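Local atomic coordinates of endoglucanase (Bacillus akibai, PDB entry 1UWW), a protein that hydrolyses internal beta-1,4-glucosidic linkages in cellulose and related glucans, this chain being its family 28 carbohydrate-binding module, specific for non-crystalline cellulose. Residues V8-K13 with W30-E35; E61-D66 with F170-S175; N108-P113 with G117-A122; D131-A136 with G141-E146. One frame throughout, in Å; residues are numbered along the deposited sequence.

Overall arrangement
Three of the four contacts reach the same antiparallel sheet of this beta-sandwich module. Contact 1 lies at its outermost strand 30-32, contact 3 at the other outermost strand 120-129, and contact 2 on strand 165-173 between them; the centres of contacts 2 and 3 are about 21 Å apart. Contact 4 belongs to the second sheet, its centre about 27 Å from that of contact 1 and about 28 Å from that of contact 3. Along the chain, contacts 3 and 4 both fall inside the loop that contact 2 closes. Contacts 2, 3 and 4 touch a second subunit. Calcium ions are bound at contact 2 by E61 and at contact 4 by E146.

Contact 1 (V8-K13 with W30-E35); sequences VVHDPK and WDWAGE
K13 and D31 supply the charged part of this contact. NZ of K13 lies 3.3 Å from OD2 of D31 in a rather long salt bridge, meeting the carboxylate on its anti side and 15° out of its plane. The lysine starts with CG anti to the backbone N (chi1 -176°) and stays extended to its end, so that the ammonium is carried across to the aspartate and the two side chains meet at about a right angle. The other carboxylate oxygen turns back to its own segment: OD1 of D31 accepts from the backbone N of W32 at 2.9 Å and also pairs with R27. With both oxygens engaged, rotation of this carboxylate is restricted. The aspartate sits on strand 30-32, an outermost strand of the five-stranded sheet in the beta-sandwich, along which the irregular segment 8-13 runs; next in that sheet comes strand 73-77.

The aromatic part pairs H10 with W32. CE1 of the histidine approaches the indole at its edge, 3.7 Å from NE1 of W32, with the centroids of the imidazole and the five-membered ring of W32 5.5 Å apart and the planes at 65°, an oblique meeting. The polar ends of both rings are used elsewhere: ND1 of H10 bonds to the backbone N of L42, while NE1 of W32 bonds to the carbonyl of T40.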
loop_
_atom_site.group_PDB
_atom_site.type_symbol
_atom_site.label_atom_id
_atom_site.label_comp_id
_atom_site.label_asym_id
_atom_site.label_seq_id
_atom_site.Cartn_x
_atom_site.Cartn_y
_atom_site.Cartn_z
ATOM N N VAL A 8 -13.747 -9.410 26.531
ATOM C CA VAL A 8 -12.268 -9.556 26.434
ATOM C C VAL A 8 -11.590 -8.541 27.353
ATOM O O VAL A 8 -12.015 -7.385 27.440
ATOM C CB VAL A 8 -11.808 -9.424 24.954
ATOM C CG1 VAL A 8 -10.398 -8.827 24.815
ATOM C CG2 VAL A 8 -11.882 -10.785 24.262
ATOM N N VAL A 9 -10.538 -9.001 28.029
ATOM C CA VAL A 9 -9.774 -8.200 28.987
ATOM C C VAL A 9 -8.368 -7.838 28.461
ATOM O O VAL A 9 -7.505 -8.688 28.236
ATOM C CB VAL A 9 -9.637 -8.910 30.354
ATOM C CG1 VAL A 9 -8.718 -8.104 31.303
ATOM C CG2 VAL A 9 -11.026 -9.150 30.976
ATOM N N HIS A 10 -8.164 -6.549 28.305
ATOM C CA HIS A 10 -6.868 -6.024 27.904
ATOM C C HIS A 10 -6.066 -5.664 29.126
ATOM O O HIS A 10 -6.611 -5.509 30.215
ATOM C CB HIS A 10 -7.086 -4.789 27.072
ATOM C CG HIS A 10 -8.006 -5.015 25.923
ATOM N ND1 HIS A 10 -7.662 -5.792 24.837
ATOM C CD2 HIS A 10 -9.280 -4.609 25.706
ATOM C CE1 HIS A 10 -8.660 -5.801 23.972
ATOM N NE2 HIS A 10 -9.659 -5.103 24.484
ATOM N N ASP A 11 -4.764 -5.511 28.961
ATOM C CA ASP A 11 -3.959 -4.827 29.958
ATOM C C ASP A 11 -4.415 -3.350 30.085
ATOM O O ASP A 11 -5.122 -2.820 29.223
ATOM C CB ASP A 11 -2.472 -4.900 29.594
ATOM C CG ASP A 11 -1.802 -6.170 30.077
ATOM O OD1 ASP A 11 -2.437 -7.023 30.754
ATOM O OD2 ASP A 11 -0.610 -6.433 29.844
ATOM N N PRO A 12 -4.037 -2.672 31.170
ATOM C CA PRO A 12 -4.496 -1.295 31.396
ATOM C C PRO A 12 -4.167 -0.363 30.208
ATOM O O PRO A 12 -3.060 -0.471 29.662
ATOM C CB PRO A 12 -3.739 -0.885 32.662
ATOM C CG PRO A 12 -3.461 -2.156 33.361
ATOM C CD PRO A 12 -3.165 -3.149 32.269
ATOM N N LYS A 13 -5.114 0.473 29.791
ATOM C CA LYS A 13 -4.917 1.355 28.638
ATOM C C LYS A 13 -3.850 2.410 28.901
ATOM O O LYS A 13 -3.033 2.701 28.026
ATOM C CB LYS A 13 -6.223 2.025 28.210
ATOM C CG LYS A 13 -6.086 2.880 26.956
ATOM C CD LYS A 13 -7.428 3.375 26.480
ATOM C CE LYS A 13 -7.304 4.121 25.175
ATOM N NZ LYS A 13 -8.634 4.196 24.524
ATOM N N TRP A 30 -2.804 3.087 23.498
ATOM C CA TRP A 30 -3.125 2.291 22.302
ATOM C C TRP A 30 -4.323 1.387 22.546
ATOM O O TRP A 30 -4.437 0.757 23.603
ATOM C CB TRP A 30 -1.904 1.465 21.889
ATOM C CG TRP A 30 -0.822 2.309 21.311
ATOM C CD1 TRP A 30 0.177 2.966 21.972
ATOM C CD2 TRP A 30 -0.667 2.630 19.930
ATOM N NE1 TRP A 30 0.949 3.658 21.077
ATOM C CE2 TRP A 30 0.437 3.493 19.819
ATOM C CE3 TRP A 30 -1.386 2.311 18.772
ATOM C CZ2 TRP A 30 0.861 4.011 18.595
ATOM C CZ3 TRP A 30 -0.970 2.819 17.562
ATOM C CH2 TRP A 30 0.154 3.665 17.480
ATOM N N ASP A 31 -5.174 1.264 21.546
ATOM C CA ASP A 31 -6.383 0.465 21.633
ATOM C C ASP A 31 -6.760 -0.003 20.238
ATOM O O ASP A 31 -6.106 0.356 19.249
ATOM C CB ASP A 31 -7.505 1.323 22.206
ATOM C CG ASP A 31 -8.540 0.541 22.964
ATOM O OD1 ASP A 31 -8.581 -0.702 22.884
ATOM O OD2 ASP A 31 -9.361 1.131 23.724
ATOM N N TRP A 32 -7.799 -0.809 20.145
ATOM C CA TRP A 32 -8.355 -1.193 18.852
ATOM C C TRP A 32 -9.191 -0.062 18.265
ATOM O O TRP A 32 -10.019 0.540 18.969
ATOM C CB TRP A 32 -9.224 -2.438 18.968
ATOM C CG TRP A 32 -8.487 -3.674 19.297
ATOM C CD1 TRP A 32 -8.699 -4.499 20.368
ATOM C CD2 TRP A 32 -7.396 -4.275 18.558
ATOM N NE1 TRP A 32 -7.826 -5.557 20.345
ATOM C CE2 TRP A 32 -7.013 -5.447 19.241
ATOM C CE3 TRP A 32 -6.730 -3.952 17.365
ATOM C CZ2 TRP A 32 -6.016 -6.291 18.774
ATOM C CZ3 TRP A 32 -5.725 -4.787 16.928
ATOM C CH2 TRP A 32 -5.385 -5.947 17.626
ATOM N N ALA A 33 -9.033 0.217 16.975
ATOM C CA ALA A 33 -9.985 1.054 16.254
ATOM C C ALA A 33 -11.336 0.339 16.225
ATOM O O ALA A 33 -11.381 -0.896 16.227
ATOM C CB ALA A 33 -9.494 1.339 14.845
ATOM N N GLY A 34 -12.439 1.100 16.206
ATOM C CA GLY A 34 -13.774 0.512 16.105
ATOM C C GLY A 34 -13.935 -0.389 14.881
ATOM O O GLY A 34 -14.586 -1.429 14.944
ATOM N N GLU A 35 -13.279 -0.033 13.778
ATOM C CA GLU A 35 -13.340 -0.851 12.561
ATOM C C GLU A 35 -12.340 -2.025 12.498
ATOM O O GLU A 35 -12.238 -2.694 11.475
ATOM C CB GLU A 35 -13.157 0.039 11.323
ATOM C CG GLU A 35 -14.294 1.019 11.093
ATOM C CD GLU A 35 -15.564 0.337 10.595
ATOM O OE1 GLU A 35 -15.526 -0.303 9.510
ATOM O OE2 GLU A 35 -16.608 0.433 11.282
#

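Contact 2 (E61-D66 with F170-S175); sequences EVKPSD and FADVES. With CA (calcium ion), chain F.
NZ of K63 is gripped by three oxygens, two of them across the contact. OD2 of D172 lies 2.6 Å from this NZ in a salt bridge that uses the syn lone pair of the carboxylate. The carbonyl O of S175 accepts from the same NZ of K63 at 2.7 Å, in the carbonyl plane, and P60 O supplies the third bond. A bend at chi2 (-56°) turns the lysine chain before it runs straight to the ammonium, and it crosses D172 at about a right angle.

The aspartate is positioned in turn by the end of its own segment. Its OD1 accepts from S175 N at 2.8 Å and from S175 OG at 2.7 Å, the two donors arriving from opposite faces of the carboxylate; the backbone bond, three residues on, makes an Asx motif. Two residues before K63, E61 binds a calcium ion through both carboxylate oxygens, OE2 being the nearer at 2.3 Å.

D172 belongs to the last part of strand 165-173, which pairs with strand 104-111, whereas 61-66 lies in the loop between strands 50-58 and 73-77. Y59 packs against D172 and S175, and V173 touches T127 of the second subunit.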
loop_
_atom_site.group_PDB
_atom_site.type_symbol
_atom_site.label_atom_id
_atom_site.label_comp_id
_atom_site.label_asym_id
_atom_site.label_seq_id
_atom_site.Cartn_x
_atom_site.Cartn_y
_atom_site.Cartn_z
ATOM N N GLU A 61 -9.116 -18.300 6.152
ATOM C CA GLU A 61 -8.827 -18.835 4.827
ATOM C C GLU A 61 -9.733 -18.246 3.759
ATOM O O GLU A 61 -9.286 -17.985 2.638
ATOM C CB GLU A 61 -8.958 -20.354 4.839
ATOM C CG GLU A 61 -7.823 -20.970 5.621
ATOM C CD GLU A 61 -7.718 -22.464 5.465
ATOM O OE1 GLU A 61 -8.119 -23.007 4.407
ATOM O OE2 GLU A 61 -7.223 -23.093 6.423
ATOM N N VAL A 62 -10.987 -18.016 4.111
ATOM C CA VAL A 62 -11.912 -17.329 3.204
ATOM C C VAL A 62 -11.638 -15.827 3.308
ATOM O O VAL A 62 -11.793 -15.243 4.366
ATOM C CB VAL A 62 -13.383 -17.660 3.517
ATOM C CG1 VAL A 62 -14.323 -16.816 2.655
ATOM C CG2 VAL A 62 -13.661 -19.162 3.292
ATOM N N LYS A 63 -11.210 -15.234 2.194
ATOM C CA LYS A 63 -10.777 -13.830 2.139
ATOM C C LYS A 63 -11.938 -12.937 1.696
ATOM O O LYS A 63 -12.388 -13.065 0.541
ATOM C CB LYS A 63 -9.641 -13.674 1.122
ATOM C CG LYS A 63 -8.497 -14.652 1.275
ATOM C CD LYS A 63 -7.884 -14.604 2.681
ATOM C CE LYS A 63 -6.634 -15.482 2.784
ATOM N NZ LYS A 63 -6.007 -15.382 4.117
ATOM N N PRO A 64 -12.438 -12.036 2.550
ATOM C CA PRO A 64 -13.388 -11.010 2.080
ATOM C C PRO A 64 -12.836 -10.128 0.956
ATOM O O PRO A 64 -11.629 -9.872 0.903
ATOM C CB PRO A 64 -13.649 -10.174 3.335
ATOM C CG PRO A 64 -13.374 -11.108 4.475
ATOM C CD PRO A 64 -12.222 -11.952 4.006
ATOM N N SER A 65 -13.699 -9.654 0.062
ATOM C CA SER A 65 -13.229 -8.803 -1.032
ATOM C C SER A 65 -12.762 -7.444 -0.513
ATOM O O SER A 65 -11.851 -6.854 -1.095
ATOM C CB SER A 65 -14.294 -8.627 -2.110
ATOM O OG SER A 65 -15.414 -7.958 -1.594
ATOM N N ASP A 66 -13.355 -6.983 0.591
ATOM C CA ASP A 66 -12.809 -5.836 1.334
ATOM C C ASP A 66 -11.513 -6.308 2.001
ATOM O O ASP A 66 -11.555 -7.004 3.007
ATOM C CB ASP A 66 -13.811 -5.320 2.373
ATOM C CG ASP A 66 -13.251 -4.181 3.244
ATOM O OD1 ASP A 66 -12.089 -3.768 3.037
ATOM O OD2 ASP A 66 -13.912 -3.651 4.168
ATOM N N PHE A 170 -3.003 -3.610 9.682
ATOM C CA PHE A 170 -2.172 -4.783 9.391
ATOM C C PHE A 170 -2.967 -5.705 8.480
ATOM O O PHE A 170 -3.708 -6.587 8.959
ATOM C CB PHE A 170 -1.775 -5.499 10.676
ATOM C CG PHE A 170 -0.944 -4.665 11.606
ATOM C CD1 PHE A 170 -1.535 -3.799 12.490
ATOM C CD2 PHE A 170 0.444 -4.751 11.605
ATOM C CE1 PHE A 170 -0.795 -3.054 13.391
ATOM C CE2 PHE A 170 1.200 -3.993 12.493
ATOM C CZ PHE A 170 0.577 -3.148 13.379
ATOM N N ALA A 171 -2.869 -5.523 7.175
ATOM C CA ALA A 171 -3.771 -6.193 6.227
ATOM C C ALA A 171 -3.183 -7.463 5.626
ATOM O O ALA A 171 -2.011 -7.544 5.301
ATOM C CB ALA A 171 -4.135 -5.236 5.120
ATOM N N ASP A 172 -4.043 -8.457 5.458
ATOM C CA ASP A 172 -3.721 -9.733 4.838
ATOM C C ASP A 172 -3.529 -9.580 3.340
ATOM O O ASP A 172 -4.349 -8.953 2.664
ATOM C CB ASP A 172 -4.901 -10.669 5.110
ATOM C CG ASP A 172 -4.649 -12.106 4.734
ATOM O OD1 ASP A 172 -3.514 -12.534 4.503
ATOM O OD2 ASP A 172 -5.653 -12.864 4.668
ATOM N N VAL A 173 -2.484 -10.200 2.810
ATOM C CA VAL A 173 -2.285 -10.343 1.376
ATOM C C VAL A 173 -2.118 -11.834 1.078
ATOM O O VAL A 173 -1.018 -12.349 0.954
ATOM C CB VAL A 173 -1.020 -9.594 0.892
ATOM C CG1 VAL A 173 -0.955 -9.606 -0.622
ATOM C CG2 VAL A 173 -0.971 -8.152 1.427
ATOM N N GLU A 174 -3.254 -12.520 0.976
ATOM C CA GLU A 174 -3.287 -13.940 0.621
ATOM C C GLU A 174 -2.417 -14.834 1.543
ATOM O O GLU A 174 -1.775 -15.786 1.091
ATOM C CB GLU A 174 -2.884 -14.143 -0.858
ATOM C CG GLU A 174 -3.862 -13.548 -1.869
ATOM C CD GLU A 174 -3.401 -13.668 -3.335
ATOM O OE1 GLU A 174 -2.337 -14.284 -3.632
ATOM O OE2 GLU A 174 -4.104 -13.129 -4.213
ATOM N N SER A 175 -2.368 -14.506 2.831
ATOM C CA SER A 175 -1.460 -15.211 3.751
ATOM C C SER A 175 -2.219 -16.221 4.591
ATOM O O SER A 175 -3.440 -16.214 4.635
ATOM C CB SER A 175 -0.754 -14.251 4.701
ATOM O OG SER A 175 -1.575 -13.946 5.808
HETATM CA CA CA F . -7.106 -25.285 5.646
HETATM O O HOH W 1 -5.113 -24.105 6.847
#

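Contact 3 (N108-P113 with G117-A122); sequences NLVFQP and GYWVQA
V110 fits under the indole of W119: its CG1 stands 3.6 Å from the centroid of the six-membered ring and only 3° off the ring normal, a CH-pi contact almost over the centre. The other branch, CG2, lies alongside, 3.7 Å from CZ2 of W119. On the opposite sheet face, CG2 of V120 is the bump and F111 and P113 the hollow: it rests 3.8 Å from CB of F111 and 3.9 Å from CD of P113, while CG1 of V120 meets the proline's CG.

Beyond the strands, the extended Q112 side chain runs alongside the carbonyl of Y118, and its NE2 donates to Y118 O at 2.9 Å with an N-H...O angle of 163°, lying in the carbonyl plane. W119 O bonds to N156 of the second subunit. Reciprocal bonds between F111 and V120, next to the non-hydrogen-bonded pair V110 and Q121, are the register of an antiparallel beta hairpin, here formed by strands 104-111 and 120-129 at the margin of the five-stranded sheet.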
loop_
_atom_site.group_PDB
_atom_site.type_symbol
_atom_site.label_atom_id
_atom_site.label_comp_id
_atom_site.label_asym_id
_atom_site.label_seq_id
_atom_site.Cartn_x
_atom_site.Cartn_y
_atom_site.Cartn_z
ATOM N N ASN A 108 -0.277 -0.248 6.814
ATOM C CA ASN A 108 -0.580 1.116 6.420
ATOM C C ASN A 108 -0.790 2.004 7.611
ATOM O O ASN A 108 -1.139 1.573 8.696
ATOM C CB ASN A 108 -1.828 1.149 5.530
ATOM C CG ASN A 108 -1.559 0.638 4.108
ATOM O OD1 ASN A 108 -1.975 -0.451 3.773
ATOM N ND2 ASN A 108 -0.763 1.399 3.321
ATOM N N LEU A 109 -0.508 3.279 7.410
ATOM C CA LEU A 109 -0.565 4.282 8.460
ATOM C C LEU A 109 -1.514 5.388 8.023
ATOM O O LEU A 109 -1.359 5.960 6.941
ATOM C CB LEU A 109 0.833 4.838 8.666
ATOM C CG LEU A 109 1.018 5.982 9.651
ATOM C CD1 LEU A 109 0.729 5.557 11.061
ATOM C CD2 LEU A 109 2.466 6.538 9.577
ATOM N N VAL A 110 -2.467 5.707 8.882
ATOM C CA VAL A 110 -3.529 6.668 8.620
ATOM C C VAL A 110 -3.609 7.635 9.784
ATOM O O VAL A 110 -3.404 7.259 10.942
ATOM C CB VAL A 110 -4.895 5.965 8.432
ATOM C CG1 VAL A 110 -6.048 6.968 8.275
ATOM C CG2 VAL A 110 -4.825 5.023 7.254
ATOM N N PHE A 111 -3.826 8.912 9.489
ATOM C CA PHE A 111 -4.215 9.900 10.475
ATOM C C PHE A 111 -5.577 10.455 10.125
ATOM O O PHE A 111 -6.033 10.350 8.983
ATOM C CB PHE A 111 -3.209 11.063 10.527
ATOM C CG PHE A 111 -1.805 10.642 10.818
ATOM C CD1 PHE A 111 -1.410 10.295 12.101
ATOM C CD2 PHE A 111 -0.864 10.583 9.814
ATOM C CE1 PHE A 111 -0.097 9.909 12.347
ATOM C CE2 PHE A 111 0.435 10.204 10.080
ATOM C CZ PHE A 111 0.794 9.866 11.336
ATOM N N GLN A 112 -6.230 11.062 11.088
ATOM C CA GLN A 112 -7.554 11.632 10.846
ATOM C C GLN A 112 -7.662 13.119 11.251
ATOM O O GLN A 112 -8.465 13.474 12.126
ATOM C CB GLN A 112 -8.593 10.777 11.572
ATOM C CG GLN A 112 -8.564 9.306 11.209
ATOM C CD GLN A 112 -9.853 8.622 11.570
ATOM O OE1 GLN A 112 -9.946 7.967 12.595
ATOM N NE2 GLN A 112 -10.868 8.808 10.741
ATOM N N PRO A 113 -6.910 13.993 10.589
ATOM C CA PRO A 113 -6.988 15.438 10.865
ATOM C C PRO A 113 -8.377 15.994 10.498
ATOM O O PRO A 113 -8.780 15.851 9.357
ATOM C CB PRO A 113 -5.935 16.054 9.935
ATOM C CG PRO A 113 -5.681 15.004 8.884
ATOM C CD PRO A 113 -5.980 13.691 9.492
ATOM N N GLY A 117 -10.630 16.215 6.136
ATOM C CA GLY A 117 -11.624 15.191 5.881
ATOM C C GLY A 117 -11.508 13.963 6.769
ATOM O O GLY A 117 -12.075 12.910 6.453
ATOM N N TYR A 118 -10.775 14.093 7.882
ATOM C CA TYR A 118 -10.575 13.005 8.839
ATOM C C TYR A 118 -9.900 11.773 8.205
ATOM O O TYR A 118 -10.106 10.647 8.642
ATOM C CB TYR A 118 -11.912 12.585 9.515
ATOM C CG TYR A 118 -12.616 13.708 10.235
ATOM C CD1 TYR A 118 -13.495 14.551 9.558
ATOM C CD2 TYR A 118 -12.394 13.936 11.581
ATOM C CE1 TYR A 118 -14.132 15.591 10.210
ATOM C CE2 TYR A 118 -13.041 14.976 12.246
ATOM C CZ TYR A 118 -13.891 15.802 11.545
ATOM O OH TYR A 118 -14.529 16.833 12.199
ATOM N N TRP A 119 -9.075 11.969 7.189
ATOM C CA TRP A 119 -8.394 10.836 6.555
ATOM C C TRP A 119 -7.262 11.334 5.702
ATOM O O TRP A 119 -7.478 11.974 4.666
ATOM C CB TRP A 119 -9.347 10.002 5.666
ATOM C CG TRP A 119 -8.737 8.716 5.239
ATOM C CD1 TRP A 119 -7.898 8.501 4.174
ATOM C CD2 TRP A 119 -8.904 7.465 5.873
ATOM N NE1 TRP A 119 -7.516 7.184 4.149
ATOM C CE2 TRP A 119 -8.129 6.513 5.170
ATOM C CE3 TRP A 119 -9.625 7.038 6.985
ATOM C CZ2 TRP A 119 -8.087 5.158 5.526
ATOM C CZ3 TRP A 119 -9.579 5.704 7.335
ATOM C CH2 TRP A 119 -8.812 4.779 6.614
ATOM N N VAL A 120 -6.038 11.059 6.141
ATOM C CA VAL A 120 -4.857 11.136 5.299
ATOM C C VAL A 120 -4.082 9.847 5.519
ATOM O O VAL A 120 -4.104 9.264 6.588
ATOM C CB VAL A 120 -3.975 12.371 5.582
ATOM C CG1 VAL A 120 -4.736 13.665 5.359
ATOM C CG2 VAL A 120 -3.363 12.332 6.961
ATOM N N GLN A 121 -3.353 9.419 4.530
ATOM C CA GLN A 121 -2.680 8.145 4.578
ATOM C C GLN A 121 -1.252 8.287 4.096
ATOM O O GLN A 121 -0.991 8.970 3.101
ATOM C CB GLN A 121 -3.447 7.176 3.683
ATOM C CG GLN A 121 -3.008 5.745 3.751
ATOM C CD GLN A 121 -3.980 4.801 3.067
ATOM O OE1 GLN A 121 -5.162 5.128 2.905
ATOM N NE2 GLN A 121 -3.493 3.620 2.707
ATOM N N ALA A 122 -0.294 7.652 4.758
ATOM C CA ALA A 122 1.059 7.655 4.248
ATOM C C ALA A 122 1.025 6.931 2.903
ATOM O O ALA A 122 0.417 5.845 2.782
ATOM C CB ALA A 122 1.998 6.971 5.188
HETATM O O HOH W 2 0.403 3.747 4.657
#

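Contact 4 (D131-A136 with G141-E146); sequences DELEEA and GLYHYE. Unlike the reference sequence in segment 131-136: A136 (reference Pro). With CA (calcium ion), chain E.
L133 lies across the face of the Y143 ring. Its CD2 stands 4.0 Å from the ring centroid and 14° off the normal, a CH-pi contact displaced toward the rim, and its CB meets the ring further out, 3.8 Å from CE2 of Y143. The leucine side chain crosses both Y143 and Y145 at about a right angle. A136 comes from another direction: its CB sits near the plane of the Y143 ring, at the edge, 4.0 Å from CD2. One methyl is thus over the face and the other at the rim of a single tyrosine.

Y145 reaches the same two residues with the end of its ring. Its OH lies 3.3 Å from CD2 of L133 and 3.5 Å from CB of A136, so the phenol end is pressed against aliphatic carbon. Both tyrosines hold CG beside the backbone N (chi1 -63° and -62°), which sends the two rings from neighbouring same-side positions of the strand toward the loop. The loop itself is turned by a bond from A136 N to L133 O.

At the end of the segment, E146 binds a calcium ion through both oxygens, OE1 at 2.6 Å and OE2 at 2.7 Å; D92 and waters complete the site, one of the waters being modelled doubtfully close. The arrangement is that of a loop folded over strand 142-150 of the second sheet of the beta-sandwich, beside a calcium site that ties this strand to its antiparallel neighbour 88-97.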
loop_
_atom_site.group_PDB
_atom_site.type_symbol
_atom_site.label_atom_id
_atom_site.label_comp_id
_atom_site.label_asym_id
_atom_site.label_seq_id
_atom_site.Cartn_x
_atom_site.Cartn_y
_atom_site.Cartn_z
ATOM N N ASP A 131 7.014 -15.358 2.463
ATOM C CA ASP A 131 7.858 -16.281 1.724
ATOM C C ASP A 131 9.320 -15.976 1.905
ATOM O O ASP A 131 10.178 -16.753 1.458
ATOM C CB ASP A 131 7.525 -16.238 0.236
ATOM C CG ASP A 131 6.138 -16.706 -0.044
ATOM O OD1 ASP A 131 5.710 -17.731 0.560
ATOM O OD2 ASP A 131 5.378 -16.087 -0.810
ATOM N N GLU A 132 9.623 -14.846 2.540
ATOM C CA GLU A 132 10.991 -14.412 2.745
ATOM C C GLU A 132 11.416 -14.489 4.231
ATOM O O GLU A 132 12.380 -13.828 4.620
ATOM C CB GLU A 132 11.176 -12.975 2.221
ATOM C CG GLU A 132 10.730 -12.741 0.778
ATOM C CD GLU A 132 11.773 -13.087 -0.228
ATOM O OE1 GLU A 132 12.944 -13.366 0.155
ATOM O OE2 GLU A 132 11.412 -13.088 -1.419
ATOM N N LEU A 133 10.721 -15.261 5.065
ATOM C CA LEU A 133 11.100 -15.368 6.495
ATOM C C LEU A 133 12.521 -15.880 6.768
ATOM O O LEU A 133 13.166 -15.494 7.758
ATOM C CB LEU A 133 10.088 -16.231 7.249
ATOM C CG LEU A 133 8.700 -15.639 7.433
ATOM C CD1 LEU A 133 7.778 -16.648 8.076
ATOM C CD2 LEU A 133 8.758 -14.374 8.260
ATOM N N GLU A 134 13.017 -16.733 5.897
ATOM C CA GLU A 134 14.344 -17.322 6.064
ATOM C C GLU A 134 15.442 -16.251 5.922
ATOM O O GLU A 134 16.542 -16.425 6.456
ATOM C CB GLU A 134 14.514 -18.470 5.055
ATOM C CG GLU A 134 14.300 -18.062 3.600
ATOM C CD GLU A 134 12.859 -18.189 3.086
ATOM O OE1 GLU A 134 11.882 -18.256 3.888
ATOM O OE2 GLU A 134 12.705 -18.214 1.846
ATOM N N GLU A 135 15.125 -15.140 5.250
ATOM C CA GLU A 135 16.036 -13.994 5.058
ATOM C C GLU A 135 15.867 -12.868 6.093
ATOM O O GLU A 135 16.662 -11.927 6.114
ATOM C CB GLU A 135 15.850 -13.379 3.654
ATOM C CG GLU A 135 16.528 -14.131 2.508
ATOM C CD GLU A 135 15.849 -15.435 2.134
ATOM O OE1 GLU A 135 14.600 -15.452 1.972
ATOM O OE2 GLU A 135 16.570 -16.453 2.000
ATOM N N ALA A 136 14.820 -12.940 6.913
ATOM C CA ALA A 136 14.514 -11.909 7.902
ATOM C C ALA A 136 15.389 -12.056 9.131
ATOM O O ALA A 136 15.856 -13.143 9.440
ATOM C CB ALA A 136 13.027 -11.992 8.316
ATOM N N GLY A 141 12.842 -18.025 16.554
ATOM C CA GLY A 141 11.476 -17.964 16.078
ATOM C C GLY A 141 10.783 -16.623 16.215
ATOM O O GLY A 141 9.607 -16.523 15.862
ATOM N N LEU A 142 11.484 -15.609 16.723
ATOM C CA LEU A 142 10.942 -14.255 16.776
ATOM C C LEU A 142 11.581 -13.440 15.669
ATOM O O LEU A 142 12.802 -13.241 15.649
ATOM C CB LEU A 142 11.263 -13.611 18.107
ATOM C CG LEU A 142 10.588 -12.262 18.317
ATOM C CD1 LEU A 142 9.105 -12.433 18.552
ATOM C CD2 LEU A 142 11.250 -11.591 19.494
ATOM N N TYR A 143 10.763 -12.990 14.733
ATOM C CA TYR A 143 11.227 -12.234 13.570
ATOM C C TYR A 143 11.067 -10.736 13.838
ATOM O O TYR A 143 10.015 -10.320 14.282
ATOM C CB TYR A 143 10.392 -12.624 12.339
ATOM C CG TYR A 143 10.548 -14.073 11.942
ATOM C CD1 TYR A 143 9.745 -15.050 12.500
ATOM C CD2 TYR A 143 11.520 -14.473 11.033
ATOM C CE1 TYR A 143 9.895 -16.391 12.139
ATOM C CE2 TYR A 143 11.655 -15.796 10.676
ATOM C CZ TYR A 143 10.848 -16.731 11.244
ATOM O OH TYR A 143 10.976 -18.065 10.926
ATOM N N HIS A 144 12.089 -9.945 13.543
ATOM C CA HIS A 144 12.135 -8.510 13.854
ATOM C C HIS A 144 12.201 -7.691 12.585
ATOM O O HIS A 144 13.116 -7.836 11.794
ATOM C CB HIS A 144 13.359 -8.230 14.728
ATOM C CG HIS A 144 13.514 -6.802 15.142
ATOM N ND1 HIS A 144 14.675 -6.374 15.755
ATOM C CD2 HIS A 144 12.679 -5.739 15.121
ATOM C CE1 HIS A 144 14.568 -5.083 16.035
ATOM N NE2 HIS A 144 13.359 -4.672 15.682
ATOM N N TYR A 145 11.205 -6.830 12.413
ATOM C CA TYR A 145 11.154 -5.866 11.319
ATOM C C TYR A 145 11.230 -4.451 11.876
ATOM O O TYR A 145 10.590 -4.111 12.853
ATOM C CB TYR A 145 9.850 -6.025 10.527
ATOM C CG TYR A 145 9.735 -7.361 9.900
ATOM C CD1 TYR A 145 9.200 -8.436 10.615
ATOM C CD2 TYR A 145 10.245 -7.610 8.629
ATOM C CE1 TYR A 145 9.132 -9.702 10.080
ATOM C CE2 TYR A 145 10.189 -8.910 8.091
ATOM C CZ TYR A 145 9.642 -9.912 8.823
ATOM O OH TYR A 145 9.582 -11.171 8.263
ATOM N N GLU A 146 12.039 -3.634 11.234
ATOM C CA GLU A 146 12.148 -2.210 11.521
ATOM C C GLU A 146 11.196 -1.464 10.616
ATOM O O GLU A 146 11.545 -1.118 9.481
ATOM C CB GLU A 146 13.584 -1.785 11.234
ATOM C CG GLU A 146 14.581 -2.375 12.196
ATOM C CD GLU A 146 14.529 -1.669 13.517
ATOM O OE1 GLU A 146 13.739 -0.696 13.632
ATOM O OE2 GLU A 146 15.280 -2.061 14.437
HETATM CA CA CA E . 14.190 -0.279 16.126
HETATM O O HOH W 3 15.424 -1.645 16.550
HETATM O O HOH W 4 16.502 0.769 16.148
HETATM O O HOH W 5 14.260 0.553 18.469
HETATM O O HOH W 6 12.293 1.123 15.382
#